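Local coordinates for uncharacterized protein C22E12.03c (Schizosaccharomyces pombe, PDB 4QYT) that converts methylglyoxal to D-lactate in a single step without glutathione and helps protect the cell against reactive oxygen species, at residues Trp24-Arg29 and Lys189-Pro194; Ala30-Asp35 and Lys173-Val178; Ile78-Gly83 and Lys87-Thr92. One frame throughout, in Å; residues are numbered along the deposited sequence.

Contact 1 (Trp24-Arg29 and Lys189-Pro194); sequences WGIFKR and KSLSMP
Arg29 and Ile26, on the last turns of helix 17-29, pack against Leu191 and Ser190 at the end of helix 181-190. The contact is small and partly buried, and it lies where the second subunit comes close. Leu191 supplies the apolar side. The CD2 methyl of Leu191 lies 3.6 Å from Arg29 CD, and the two side chains cross obliquely. The other methyl, CD1, faces Ile26 CG1 at 4.2 Å. The Arg29 chain is extended from CG to NE, and a turn at chi4 (74°) swings NH1 back to its own helix. There NH1 donates to Gly25 O at 3.0 Å. Gly25 O lies almost in the guanidinium plane, but NH1 sits above the carbonyl plane. The backbone N of Arg29 reaches the same oxygen from the opposite face, so two donors grip it. A water near the guanidinium plane accepts from Arg29 NE at 2.8 Å and donates to Ser190 O at 3.0 Å, which bridges the two segments. Ser190 OG bonds back to Val187 O. Arg29 NH2 forms a salt bridge with Asp16 of the second subunit. With an alanine at this position, Asp16 of the second subunit is likely to lose its positive mate, and the NH1 grip on Gly25 O and the water link to Ser190 O would probably go too. Ser190 O also accepts from His133 of the second subunit, a probable active-site residue there. From helix 167-178, Met168 and Leu172 touch Leu191, and Leu175 touches Ile26. On another side of helix 17-29, Trp24 and Phe27 pack on strands 34-39 and 7-12.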
ATOM      1  N   TRP A  24      -6.116  -3.324  -4.133  1.00  7.34           N
ATOM      2  CA  TRP A  24      -5.489  -4.136  -5.192  1.00  7.44           C
ATOM      3  C   TRP A  24      -5.039  -5.488  -4.643  1.00  7.47           C
ATOM      4  O   TRP A  24      -5.391  -6.558  -5.149  1.00  8.24           O
ATOM      5  CB  TRP A  24      -4.282  -3.395  -5.781  1.00  7.52           C
ATOM      6  CG  TRP A  24      -3.615  -4.143  -6.882  1.00  7.47           C
ATOM      7  CD1 TRP A  24      -2.555  -4.982  -6.733  1.00  9.46           C
ATOM      8  CD2 TRP A  24      -3.999  -4.213  -8.244  1.00  8.37           C
ATOM      9  NE1 TRP A  24      -2.252  -5.566  -7.914  1.00 10.49           N
ATOM     10  CE2 TRP A  24      -3.100  -5.101  -8.872  1.00 10.08           C
ATOM     11  CE3 TRP A  24      -4.991  -3.597  -9.015  1.00  9.66           C
ATOM     12  CZ2 TRP A  24      -3.162  -5.383 -10.235  1.00 12.80           C
ATOM     13  CZ3 TRP A  24      -5.048  -3.909 -10.368  1.00 11.99           C
ATOM     14  CH2 TRP A  24      -4.133  -4.775 -10.942  1.00 13.65           C
ATOM     15  N   GLY A  25      -4.250  -5.444  -3.573  1.00  7.32           N
ATOM     16  CA  GLY A  25      -3.687  -6.651  -3.021  1.00  8.19           C
ATOM     17  C   GLY A  25      -4.718  -7.560  -2.385  1.00  8.18           C
ATOM     18  O   GLY A  25      -4.560  -8.787  -2.394  1.00  9.24           O
ATOM     19  N   ILE A  26      -5.749  -6.967  -1.819  1.00  8.35           N
ATOM     20  CA  ILE A  26      -6.829  -7.760  -1.178  1.00  8.38           C
ATOM     21  C   ILE A  26      -7.629  -8.514  -2.229  1.00  8.52           C
ATOM     22  O   ILE A  26      -7.867  -9.717  -2.086  1.00  9.59           O
ATOM     23  CB  ILE A  26      -7.673  -6.847  -0.278  1.00  8.68           C
ATOM     24  CG1 ILE A  26      -6.854  -6.439   0.956  1.00  9.33           C
ATOM     25  CG2 ILE A  26      -8.978  -7.522   0.156  1.00  9.75           C
ATOM     26  CD1 ILE A  26      -7.430  -5.270   1.729  1.00 10.99           C
ATOM     27  N   PHE A  27      -8.047  -7.833  -3.300  1.00  8.33           N
ATOM     28  CA  PHE A  27      -8.798  -8.531  -4.351  1.00  8.48           C
ATOM     29  C   PHE A  27      -7.944  -9.543  -5.088  1.00  8.86           C
ATOM     30  O   PHE A  27      -8.453 -10.628  -5.423  1.00  9.93           O
ATOM     31  CB  PHE A  27      -9.481  -7.535  -5.289  1.00  8.38           C
ATOM     32  CG  PHE A  27     -10.734  -6.956  -4.727  1.00  8.28           C
ATOM     33  CD1 PHE A  27     -11.878  -7.737  -4.688  1.00  9.46           C
ATOM     34  CD2 PHE A  27     -10.807  -5.701  -4.194  1.00 10.89           C
ATOM     35  CE1 PHE A  27     -13.043  -7.272  -4.113  1.00  9.76           C
ATOM     36  CE2 PHE A  27     -11.991  -5.235  -3.629  1.00 11.72           C
ATOM     37  CZ  PHE A  27     -13.117  -6.060  -3.554  1.00 10.19           C
ATOM     38  N   LYS A  28      -6.658  -9.257  -5.308  1.00  8.84           N
ATOM     39  CA  LYS A  28      -5.787 -10.259  -5.918  1.00  9.38           C
ATOM     40  C   LYS A  28      -5.696 -11.508  -5.027  1.00 10.47           C
ATOM     41  O   LYS A  28      -5.787 -12.655  -5.500  1.00 12.36           O
ATOM     42  CB  LYS A  28      -4.387  -9.675  -6.181  1.00  9.74           C
ATOM     43  CG  LYS A  28      -4.359  -8.797  -7.405  1.00  9.65           C
ATOM     44  CD  LYS A  28      -4.029  -9.630  -8.627  1.00 12.65           C
ATOM     45  CE  LYS A  28      -4.008  -8.827  -9.893  1.00 12.36           C
ATOM     46  NZ  LYS A  28      -3.602  -9.664 -11.069  1.00 14.53           N
ATOM     47  N   ARG A  29      -5.551 -11.323  -3.714  1.00 10.23           N
ATOM     48  CA  ARG A  29      -5.509 -12.482  -2.825  1.00 11.31           C
ATOM     49  C   ARG A  29      -6.798 -13.285  -2.880  1.00 11.97           C
ATOM     50  O   ARG A  29      -6.794 -14.506  -2.675  1.00 14.77           O
ATOM     51  CB  ARG A  29      -5.235 -12.032  -1.403  1.00 10.69           C
ATOM     52  CG  ARG A  29      -3.762 -11.662  -1.165  1.00 10.85           C
ATOM     53  CD  ARG A  29      -3.604 -10.924   0.139  1.00 11.49           C
ATOM     54  NE  ARG A  29      -2.220 -10.667   0.518  1.00 10.87           N
ATOM     55  CZ  ARG A  29      -1.454  -9.757  -0.051  1.00 10.14           C
ATOM     56  NH1 ARG A  29      -1.939  -8.926  -0.969  1.00 10.17           N
ATOM     57  NH2 ARG A  29      -0.213  -9.584   0.385  1.00 11.00           N
ATOM     58  N   LYS A 189      -7.433 -13.669   7.351  1.00 15.98           N
ATOM     59  CA  LYS A 189      -6.409 -14.327   8.158  1.00 17.94           C
ATOM     60  C   LYS A 189      -5.013 -14.177   7.578  1.00 15.81           C
ATOM     61  O   LYS A 189      -4.045 -13.996   8.306  1.00 18.73           O
ATOM     62  CB  LYS A 189      -6.766 -15.808   8.341  1.00 20.11           C
ATOM     63  CG  LYS A 189      -5.804 -16.597   9.205  1.00 22.88           C
ATOM     64  CD  LYS A 189      -6.149 -18.074   9.292  1.00 26.33           C
ATOM     65  CE  LYS A 189      -5.322 -18.835  10.319  1.00 39.36           C
ATOM     66  NZ  LYS A 189      -5.508 -20.297  10.104  1.00 57.73           N
ATOM     67  N   SER A 190      -4.909 -14.231   6.264  1.00 16.06           N
ATOM     68  CA  SER A 190      -3.628 -14.141   5.575  1.00 16.78           C
ATOM     69  C   SER A 190      -2.957 -12.771   5.704  1.00 15.00           C
ATOM     70  O   SER A 190      -1.763 -12.663   5.435  1.00 16.78           O
ATOM     71  CB  SER A 190      -3.762 -14.494   4.091  1.00 17.36           C
ATOM     72  OG  SER A 190      -4.300 -13.422   3.331  1.00 16.24           O
ATOM     73  N   LEU A 191      -3.709 -11.740   6.093  1.00 14.27           N
ATOM     74  CA  LEU A 191      -3.170 -10.407   6.105  1.00 13.10           C
ATOM     75  C   LEU A 191      -2.431 -10.042   7.364  1.00 13.66           C
ATOM     76  O   LEU A 191      -1.709  -9.041   7.367  1.00 15.14           O
ATOM     77  CB  LEU A 191      -4.275  -9.417   5.874  1.00 12.73           C
ATOM     78  CG  LEU A 191      -5.059  -9.573   4.594  1.00 13.42           C
ATOM     79  CD1 LEU A 191      -6.257  -8.625   4.548  1.00 14.40           C
ATOM     80  CD2 LEU A 191      -4.197  -9.379   3.365  1.00 14.24           C
ATOM     81  N   SER A 192      -2.620 -10.769   8.454  1.00 15.04           N
ATOM     82  CA  SER A 192      -2.091 -10.322   9.759  1.00 15.95           C
ATOM     83  C   SER A 192      -2.625  -8.971  10.210  1.00 16.53           C
ATOM     84  O   SER A 192      -1.857  -8.110  10.637  1.00 17.34           O
ATOM     85  CB  SER A 192      -0.570 -10.339   9.822  1.00 20.42           C
ATOM     86  OG  SER A 192      -0.106 -11.640   9.643  1.00 27.37           O
ATOM     87  N   MET A 193      -3.939  -8.816  10.198  1.00 15.21           N
ATOM     88  CA  MET A 193      -4.544  -7.604  10.691  1.00 16.92           C
ATOM     89  C   MET A 193      -4.275  -7.492  12.171  1.00 17.63           C
ATOM     90  O   MET A 193      -4.320  -8.482  12.919  1.00 21.68           O
ATOM     91  CB  MET A 193      -6.027  -7.625  10.428  1.00 15.37           C
ATOM     92  CG  MET A 193      -6.371  -7.665   8.954  1.00 15.03           C
ATOM     93  SD  MET A 193      -5.835  -6.206   8.029  1.00 15.39           S
ATOM     94  CE  MET A 193      -6.940  -4.966   8.735  1.00 14.06           C
ATOM     95  N   PRO A 194      -3.948  -6.279  12.612  1.00 16.78           N
ATOM     96  CA  PRO A 194      -3.565  -6.105  13.997  1.00 20.67           C
ATOM     97  C   PRO A 194      -4.779  -6.148  14.883  1.00 25.85           C
ATOM     98  O   PRO A 194      -5.926  -5.978  14.445  1.00 26.68           O
ATOM     99  CB  PRO A 194      -2.914  -4.734  14.014  1.00 23.49           C
ATOM    100  CG  PRO A 194      -3.404  -4.024  12.810  1.00 21.36           C
ATOM    101  CD  PRO A 194      -3.722  -5.077  11.799  1.00 17.54           C
ATOM    102  OXT PRO A 194      -4.631  -6.539  16.056  1.00 34.10           O
TER
HETATM  103  O   HOH W   1      -1.097 -12.312   2.530  1.00 24.91           O

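Contact 2 (Ala30-Asp35 and Lys173-Val178); sequences AEIPID and KLLEQV
Leu175 CD1 meets both Ala30 CB and Ile32 CD1, and these methyl contacts make up most of the contact. Ala30 and Ile32 both direct their CB toward helix 167-178. Ala30 has only its CB to offer, and it stands 3.6 Å from Leu175 CD1. Ile32 reaches further. Its CG1 is anti to the carbonyl carbon (chi1 -67°), and the chain then runs on extended, which sends CD1 out to the helix. That methyl lies 3.7 Å from Leu175 CD1. It also lies 4.1 Å from Val178 CG2. Ile32 thus meets two residues one helical turn apart, and its side chain runs at a slant to both. Leu175 leaves its helix pointing to one side, yet its end swings inward. With CG anti to the backbone N (chi1 -179°) and chi2 at 62°, CD1 is brought up to the 30-35 segment. The contact between the segments is wholly apolar, and it is dispersion and burial that hold it. Ala30 and Leu175 are buried, while Ile32 and Val178 remain partly exposed. Neighbours extend the cluster. Val187 of helix 181-190 touches both Ala30 and Leu175, Phe27 touches Ile32, and Trp109 of strand 109-112 packs on Val178. The chain turn at Ala30-Glu31 has its own fixed shape. Glu31 has positive phi, and two bonds lead back into the last turn of helix 17-29, forming a Schellman motif. The chain then passes Ile32 and enters strand 34-39, which runs parallel to strand 7-12. This is the beta-alpha-beta crossover of the alpha/beta sandwich of the DJ-1/PfpI family, here with its helix-to-strand link packed on helix 167-178.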
ATOM      1  N   ALA A  30      -7.921 -12.598  -3.029  1.00 11.89           N
ATOM      2  CA  ALA A  30      -9.227 -13.226  -3.169  1.00 11.89           C
ATOM      3  C   ALA A  30      -9.452 -13.926  -4.477  1.00 12.36           C
ATOM      4  O   ALA A  30     -10.504 -14.563  -4.676  1.00 14.86           O
ATOM      5  CB  ALA A  30     -10.323 -12.199  -2.912  1.00 12.45           C
ATOM      6  N   GLU A  31      -8.522 -13.787  -5.404  1.00 12.16           N
ATOM      7  CA  GLU A  31      -8.651 -14.317  -6.766  1.00 13.28           C
ATOM      8  C   GLU A  31      -9.922 -13.791  -7.436  1.00 12.48           C
ATOM      9  O   GLU A  31     -10.588 -14.487  -8.203  1.00 16.41           O
ATOM     10  CB  GLU A  31      -8.586 -15.863  -6.763  1.00 16.54           C
ATOM     11  CG  GLU A  31      -7.290 -16.400  -6.163  1.00 20.58           C
ATOM     12  CD  GLU A  31      -7.133 -17.893  -6.154  1.00 30.52           C
ATOM     13  OE1 GLU A  31      -8.142 -18.565  -5.925  1.00 39.52           O
ATOM     14  OE2 GLU A  31      -6.116 -18.346  -6.696  1.00 49.80           O
ATOM     15  N   ILE A  32     -10.179 -12.500  -7.219  1.00 11.47           N
ATOM     16  CA  ILE A  32     -11.229 -11.763  -7.889  1.00 11.63           C
ATOM     17  C   ILE A  32     -10.608 -10.877  -8.935  1.00 10.49           C
ATOM     18  O   ILE A  32      -9.735 -10.059  -8.596  1.00 10.68           O
ATOM     19  CB  ILE A  32     -12.051 -10.961  -6.878  1.00 11.12           C
ATOM     20  CG1 ILE A  32     -12.840 -11.910  -5.965  1.00 13.04           C
ATOM     21  CG2 ILE A  32     -12.952  -9.959  -7.570  1.00 11.78           C
ATOM     22  CD1 ILE A  32     -13.572 -11.259  -4.814  1.00 14.22           C
ATOM     23  N   PRO A  33     -10.977 -11.027 -10.215  1.00 11.86           N
ATOM     24  CA  PRO A  33     -10.381 -10.186 -11.255  1.00 11.58           C
ATOM     25  C   PRO A  33     -10.455  -8.699 -10.952  1.00 10.09           C
ATOM     26  O   PRO A  33     -11.520  -8.213 -10.558  1.00 10.43           O
ATOM     27  CB  PRO A  33     -11.180 -10.547 -12.504  1.00 14.15           C
ATOM     28  CG  PRO A  33     -11.670 -11.918 -12.245  1.00 17.22           C
ATOM     29  CD  PRO A  33     -11.946 -11.989 -10.786  1.00 14.05           C
ATOM     30  N   ILE A  34      -9.348  -8.003 -11.199  1.00 10.26           N
ATOM     31  CA  ILE A  34      -9.255  -6.570 -10.949  1.00  8.83           C
ATOM     32  C   ILE A  34      -8.353  -5.946 -11.992  1.00  9.26           C
ATOM     33  O   ILE A  34      -7.265  -6.472 -12.257  1.00 11.13           O
ATOM     34  CB  ILE A  34      -8.799  -6.264  -9.498  1.00  8.99           C
ATOM     35  CG1 ILE A  34      -8.816  -4.771  -9.213  1.00  8.86           C
ATOM     36  CG2 ILE A  34      -7.450  -6.892  -9.153  1.00 10.30           C
ATOM     37  CD1 ILE A  34      -8.745  -4.446  -7.736  1.00  9.17           C
ATOM     38  N   ASP A  35      -8.823  -4.829 -12.558  1.00  8.32           N
ATOM     39  CA  ASP A  35      -8.041  -4.020 -13.484  1.00  8.67           C
ATOM     40  C   ASP A  35      -7.821  -2.647 -12.864  1.00  7.81           C
ATOM     41  O   ASP A  35      -8.746  -2.104 -12.274  1.00  8.60           O
ATOM     42  CB  ASP A  35      -8.785  -3.765 -14.812  1.00  9.51           C
ATOM     43  CG  ASP A  35      -8.970  -4.973 -15.702  1.00 11.01           C
ATOM     44  OD1 ASP A  35      -8.138  -5.900 -15.641  1.00 16.50           O
ATOM     45  OD2 ASP A  35      -9.927  -4.948 -16.490  1.00 11.56           O
ATOM     46  N   LYS A 173     -13.703  -4.182   3.661  0.78 11.18           N
ATOM     47  CA  LYS A 173     -15.146  -3.918   3.664  0.78 11.40           C
ATOM     48  C   LYS A 173     -15.739  -4.208   2.278  0.78 10.63           C
ATOM     49  O   LYS A 173     -16.798  -4.830   2.154  0.78 11.89           O
ATOM     50  CB  LYS A 173     -15.438  -2.486   4.120  0.78 12.14           C
ATOM     51  CG  LYS A 173     -16.903  -2.238   4.456  0.78 15.05           C
ATOM     52  CD  LYS A 173     -17.353  -2.929   5.743  0.78 16.92           C
ATOM     53  CE  LYS A 173     -18.744  -2.482   6.138  0.78 21.01           C
ATOM     54  NZ  LYS A 173     -19.166  -3.057   7.439  0.78 24.21           N
ATOM     55  N   LEU A 174     -15.041  -3.773   1.224  1.00  9.91           N
ATOM     56  CA  LEU A 174     -15.472  -4.077  -0.139  1.00  9.86           C
ATOM     57  C   LEU A 174     -15.531  -5.572  -0.381  1.00 10.07           C
ATOM     58  O   LEU A 174     -16.528  -6.110  -0.854  1.00 11.81           O
ATOM     59  CB  LEU A 174     -14.557  -3.378  -1.136  1.00  9.75           C
ATOM     60  CG  LEU A 174     -14.752  -1.859  -1.232  1.00  9.72           C
ATOM     61  CD1 LEU A 174     -13.476  -1.249  -1.791  1.00 11.23           C
ATOM     62  CD2 LEU A 174     -15.954  -1.532  -2.096  1.00 10.88           C
ATOM     63  N   LEU A 175     -14.459  -6.271  -0.042  1.00 10.68           N
ATOM     64  CA  LEU A 175     -14.408  -7.695  -0.230  1.00 10.48           C
ATOM     65  C   LEU A 175     -15.533  -8.433   0.506  1.00 11.41           C
ATOM     66  O   LEU A 175     -16.131  -9.371  -0.023  1.00 13.37           O
ATOM     67  CB  LEU A 175     -13.051  -8.246   0.270  1.00 11.12           C
ATOM     68  CG  LEU A 175     -12.887  -9.756   0.089  1.00 11.70           C
ATOM     69  CD1 LEU A 175     -12.928 -10.178  -1.370  1.00 12.99           C
ATOM     70  CD2 LEU A 175     -11.625 -10.234   0.772  1.00 12.44           C
ATOM     71  N   GLU A 176     -15.830  -7.972   1.710  1.00 12.03           N
ATOM     72  CA  GLU A 176     -16.847  -8.591   2.550  1.00 13.26           C
ATOM     73  C   GLU A 176     -18.205  -8.588   1.875  1.00 14.45           C
ATOM     74  O   GLU A 176     -19.029  -9.472   2.160  1.00 16.97           O
ATOM     75  CB  GLU A 176     -16.931  -7.833   3.890  1.00 15.24           C
ATOM     76  CG  GLU A 176     -17.702  -8.612   4.939  1.00 20.67           C
ATOM     77  CD  GLU A 176     -17.748  -7.938   6.289  1.00 25.43           C
ATOM     78  OE1 GLU A 176     -17.344  -6.763   6.385  1.00 20.30           O
ATOM     79  OE2 GLU A 176     -17.963  -8.677   7.284  1.00 37.23           O
ATOM     80  N   GLN A 177     -18.475  -7.620   1.002  1.00 13.94           N
ATOM     81  CA  GLN A 177     -19.778  -7.563   0.347  1.00 14.43           C
ATOM     82  C   GLN A 177     -19.964  -8.624  -0.714  1.00 15.17           C
ATOM     83  O   GLN A 177     -21.101  -8.913  -1.084  1.00 18.58           O
ATOM     84  CB  GLN A 177     -20.011  -6.186  -0.284  1.00 14.89           C
ATOM     85  CG  GLN A 177     -19.795  -4.999   0.632  1.00 14.75           C
ATOM     86  CD  GLN A 177     -20.367  -5.205   2.031  1.00 16.68           C
ATOM     87  OE1 GLN A 177     -19.666  -5.004   3.027  1.00 19.21           O
ATOM     88  NE2 GLN A 177     -21.636  -5.392   2.123  1.00 18.06           N
ATOM     89  N   VAL A 178     -18.859  -9.128  -1.271  1.00 14.46           N
ATOM     90  CA  VAL A 178     -18.893  -9.938  -2.479  1.00 16.19           C
ATOM     91  C   VAL A 178     -18.334 -11.337  -2.337  1.00 18.18           C
ATOM     92  O   VAL A 178     -18.751 -12.226  -3.049  1.00 25.18           O
ATOM     93  CB  VAL A 178     -18.258  -9.301  -3.710  1.00 16.05           C
ATOM     94  CG1 VAL A 178     -19.021  -8.068  -4.071  1.00 20.30           C
ATOM     95  CG2 VAL A 178     -16.758  -9.024  -3.524  1.00 14.93           C
TER

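Contact 3 (Ile78-Gly83 and Lys87-Thr92); sequences IIPGGG and KTLSTT. With EDO (1,2-ethanediol), chain G.
The first torsions turn Leu89 and Ile79 to each other: Leu89 CG and Ile79 CG1 both lie beside the backbone N, anti to the carbonyl carbon. In Leu89 (chi1 -67°) the branch reaches back toward strand 76-79. In Ile79, chi1 of -49° puts CG2 anti to the backbone N, and this methyl faces the helix. In one of the two modelled conformers of Ile79, its CG2 lies 3.8 Å from Leu89 CD1 and 4.0 Å from Leu89 CB, and the two side chains slide by in opposite senses. The same CD1 touches Pro80 CD at 4.1 Å, where the proline ring and the leucine cross at about a right angle. At the other end of the contact the link is polar. Lys87 N donates to Gly83 O at 3.0 Å, an ordinary bond of the first turn of helix 83-90. The lysine chain itself leads away. At the helix end, Thr91 OG1 donates to Lys87 O and Thr92 OG1 to Thr88 O, each at 2.7 Å. Thr88 O also accepts from Thr91 N on the opposite face of its plane. Gly82 stands at the N-cap of helix 83-90, with phi of 89°. At its angles, a CB would jam against the preceding carbonyl oxygen. Gly83 N donates to O1 of a 1,2-ethanediol at 2.9 Å, probably from the crystallisation liquor, and that molecule also bonds Arg51. Apolar packing fixes strand to helix, while the N-H groups of Gly82 and Gly81 hold a sulfinate oxygen of the oxidised Cys114 and, weakly, Glu19, both inferred active-site residues.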
ATOM      1  N   ILE A  78     -13.814   1.435  -7.701  1.00  7.25           N
ATOM      2  CA  ILE A  78     -13.084   1.964  -6.538  1.00  7.76           C
ATOM      3  C   ILE A  78     -12.365   3.244  -6.962  1.00  7.85           C
ATOM      4  O   ILE A  78     -11.637   3.279  -7.947  1.00  8.52           O
ATOM      5  CB  ILE A  78     -12.067   0.918  -6.006  1.00  7.80           C
ATOM      6  CG1 ILE A  78     -12.763  -0.409  -5.674  1.00  9.13           C
ATOM      7  CG2 ILE A  78     -11.327   1.499  -4.788  1.00  9.27           C
ATOM      8  CD1 ILE A  78     -11.818  -1.500  -5.273  1.00  9.71           C
ATOM      9  N   ILE A  79     -12.512   4.250  -6.088  0.55  8.67           N
ATOM     10  CA  ILE A  79     -11.935   5.563  -6.286  0.55  9.60           C
ATOM     11  C   ILE A  79     -11.029   5.829  -5.101  0.55  9.40           C
ATOM     12  O   ILE A  79     -11.478   6.027  -3.948  0.55  9.33           O
ATOM     13  CB  ILE A  79     -12.986   6.671  -6.445  0.55 11.29           C
ATOM     14  CG1 ILE A  79     -14.008   6.219  -7.481  0.55 13.20           C
ATOM     15  CG2 ILE A  79     -12.293   7.934  -6.963  0.55 12.16           C
ATOM     16  CD1 ILE A  79     -15.160   7.168  -7.700  0.55 16.25           C
ATOM     17  N   PRO A  80      -9.722   5.751  -5.354  1.00  8.83           N
ATOM     18  CA  PRO A  80      -8.776   6.052  -4.292  1.00  8.88           C
ATOM     19  C   PRO A  80      -8.538   7.565  -4.176  1.00  9.52           C
ATOM     20  O   PRO A  80      -8.995   8.352  -5.011  1.00 11.43           O
ATOM     21  CB  PRO A  80      -7.520   5.298  -4.748  1.00  9.26           C
ATOM     22  CG  PRO A  80      -7.618   5.348  -6.274  1.00 10.19           C
ATOM     23  CD  PRO A  80      -9.064   5.283  -6.589  1.00  9.16           C
ATOM     24  N   GLY A  81      -7.775   7.934  -3.134  1.00 10.06           N
ATOM     25  CA  GLY A  81      -7.476   9.329  -2.871  1.00 11.35           C
ATOM     26  C   GLY A  81      -6.089   9.750  -3.291  1.00 10.28           C
ATOM     27  O   GLY A  81      -5.566   9.282  -4.294  1.00 10.80           O
ATOM     28  N   GLY A  82      -5.500  10.622  -2.478  1.00 12.08           N
ATOM     29  CA  GLY A  82      -4.422  11.477  -2.941  1.00 12.29           C
ATOM     30  C   GLY A  82      -5.010  12.758  -3.510  1.00 14.04           C
ATOM     31  O   GLY A  82      -5.980  12.701  -4.268  1.00 14.78           O
ATOM     32  N   GLY A  83      -4.469  13.924  -3.172  1.00 16.17           N
ATOM     33  CA  GLY A  83      -5.152  15.167  -3.522  1.00 17.33           C
ATOM     34  C   GLY A  83      -5.360  15.338  -5.020  1.00 16.22           C
ATOM     35  O   GLY A  83      -6.475  15.631  -5.471  1.00 16.60           O
ATOM     36  N   LYS A  87      -8.800  14.876  -7.241  1.00 14.78           N
ATOM     37  CA  LYS A  87      -9.305  16.019  -7.978  1.00 16.10           C
ATOM     38  C   LYS A  87      -9.642  15.575  -9.392  1.00 15.10           C
ATOM     39  O   LYS A  87     -10.755  15.821  -9.889  1.00 17.36           O
ATOM     40  CB  LYS A  87      -8.279  17.136  -7.968  1.00 16.58           C
ATOM     41  CG  LYS A  87      -8.704  18.332  -8.806  1.00 19.25           C
ATOM     42  CD  LYS A  87      -7.671  19.465  -8.786  1.00 25.84           C
ATOM     43  CE  LYS A  87      -8.285  20.824  -9.043  1.00 38.73           C
ATOM     44  NZ  LYS A  87      -9.318  20.791 -10.115  1.00 52.71           N
ATOM     45  N   THR A  88      -8.721  14.866 -10.022  1.00 14.80           N
ATOM     46  CA  THR A  88      -8.971  14.426 -11.388  1.00 14.00           C
ATOM     47  C   THR A  88     -10.143  13.457 -11.466  1.00 13.46           C
ATOM     48  O   THR A  88     -11.073  13.636 -12.250  1.00 14.58           O
ATOM     49  CB  THR A  88      -7.695  13.823 -11.944  1.00 14.11           C
ATOM     50  OG1 THR A  88      -6.753  14.862 -12.045  1.00 16.01           O
ATOM     51  CG2 THR A  88      -7.925  13.194 -13.272  1.00 15.33           C
ATOM     52  N   LEU A  89     -10.118  12.406 -10.640  1.00 12.46           N
ATOM     53  CA  LEU A  89     -11.169  11.384 -10.760  1.00 12.17           C
ATOM     54  C   LEU A  89     -12.544  11.962 -10.457  1.00 12.44           C
ATOM     55  O   LEU A  89     -13.522  11.668 -11.153  1.00 13.09           O
ATOM     56  CB  LEU A  89     -10.829  10.182  -9.875  1.00 11.56           C
ATOM     57  CG  LEU A  89      -9.601   9.374 -10.290  1.00 11.05           C
ATOM     58  CD1 LEU A  89      -9.286   8.314  -9.274  1.00 11.77           C
ATOM     59  CD2 LEU A  89      -9.761   8.764 -11.662  1.00 11.82           C
ATOM     60  N   SER A  90     -12.633  12.753  -9.396  1.00 13.12           N
ATOM     61  CA  SER A  90     -13.911  13.278  -8.938  1.00 14.23           C
ATOM     62  C   SER A  90     -14.517  14.233  -9.972  1.00 14.49           C
ATOM     63  O   SER A  90     -15.735  14.441  -9.942  1.00 17.34           O
ATOM     64  CB  SER A  90     -13.829  13.955  -7.576  1.00 15.32           C
ATOM     65  OG  SER A  90     -13.066  15.148  -7.656  1.00 16.33           O
ATOM     66  N   THR A  91     -13.699  14.830 -10.839  1.00 14.97           N
ATOM     67  CA  THR A  91     -14.175  15.805 -11.801  1.00 16.87           C
ATOM     68  C   THR A  91     -14.170  15.235 -13.211  1.00 16.85           C
ATOM     69  O   THR A  91     -14.312  15.973 -14.179  1.00 22.17           O
ATOM     70  CB  THR A  91     -13.333  17.087 -11.735  1.00 17.72           C
ATOM     71  OG1 THR A  91     -11.968  16.842 -12.083  1.00 18.61           O
ATOM     72  CG2 THR A  91     -13.463  17.766 -10.385  1.00 18.67           C
ATOM     73  N   THR A  92     -14.131  13.911 -13.327  1.00 14.51           N
ATOM     74  CA  THR A  92     -14.244  13.276 -14.640  1.00 13.37           C
ATOM     75  C   THR A  92     -15.655  12.775 -14.829  1.00 12.69           C
ATOM     76  O   THR A  92     -16.079  11.896 -14.081  1.00 12.32           O
ATOM     77  CB  THR A  92     -13.258  12.111 -14.718  1.00 14.26           C
ATOM     78  OG1 THR A  92     -11.926  12.571 -14.541  1.00 16.94           O
ATOM     79  CG2 THR A  92     -13.307  11.402 -16.035  1.00 15.63           C
TER
HETATM   80  C1  EDO G 203      -2.661  14.151  -0.674  1.00 29.75           C
HETATM   81  O1  EDO G 203      -1.999  14.717  -1.777  1.00 28.68           O
HETATM   82  C2  EDO G 203      -2.056  12.772  -0.625  1.00 34.08           C
HETATM   83  O2  EDO G 203      -1.972  12.370   0.710  1.00 22.94           O

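Contact 3 is the buried one, though Gly83 and Lys87 are exposed. Contacts 1 and 2 are partly buried, across the chain's centre. Helix 17-29 carries one side of contact 1 and leads into 30-35 of contact 2; a probable hydrogen bond, Phe27 O to Ile32 N, links them. Helix 167-178 forms one side of contact 2 and also touches contact 1, whose other side ends helix 181-190. Contact 2 is purely apolar and touches no other chain. Contact 1 adds charge and water at the subunit interface. Contact 3 combines apolar packing with backbone groups beside the probable active site. Ile78 touches Phe27 and Leu174, so segments of all three meet inside, though not through their contact pairs.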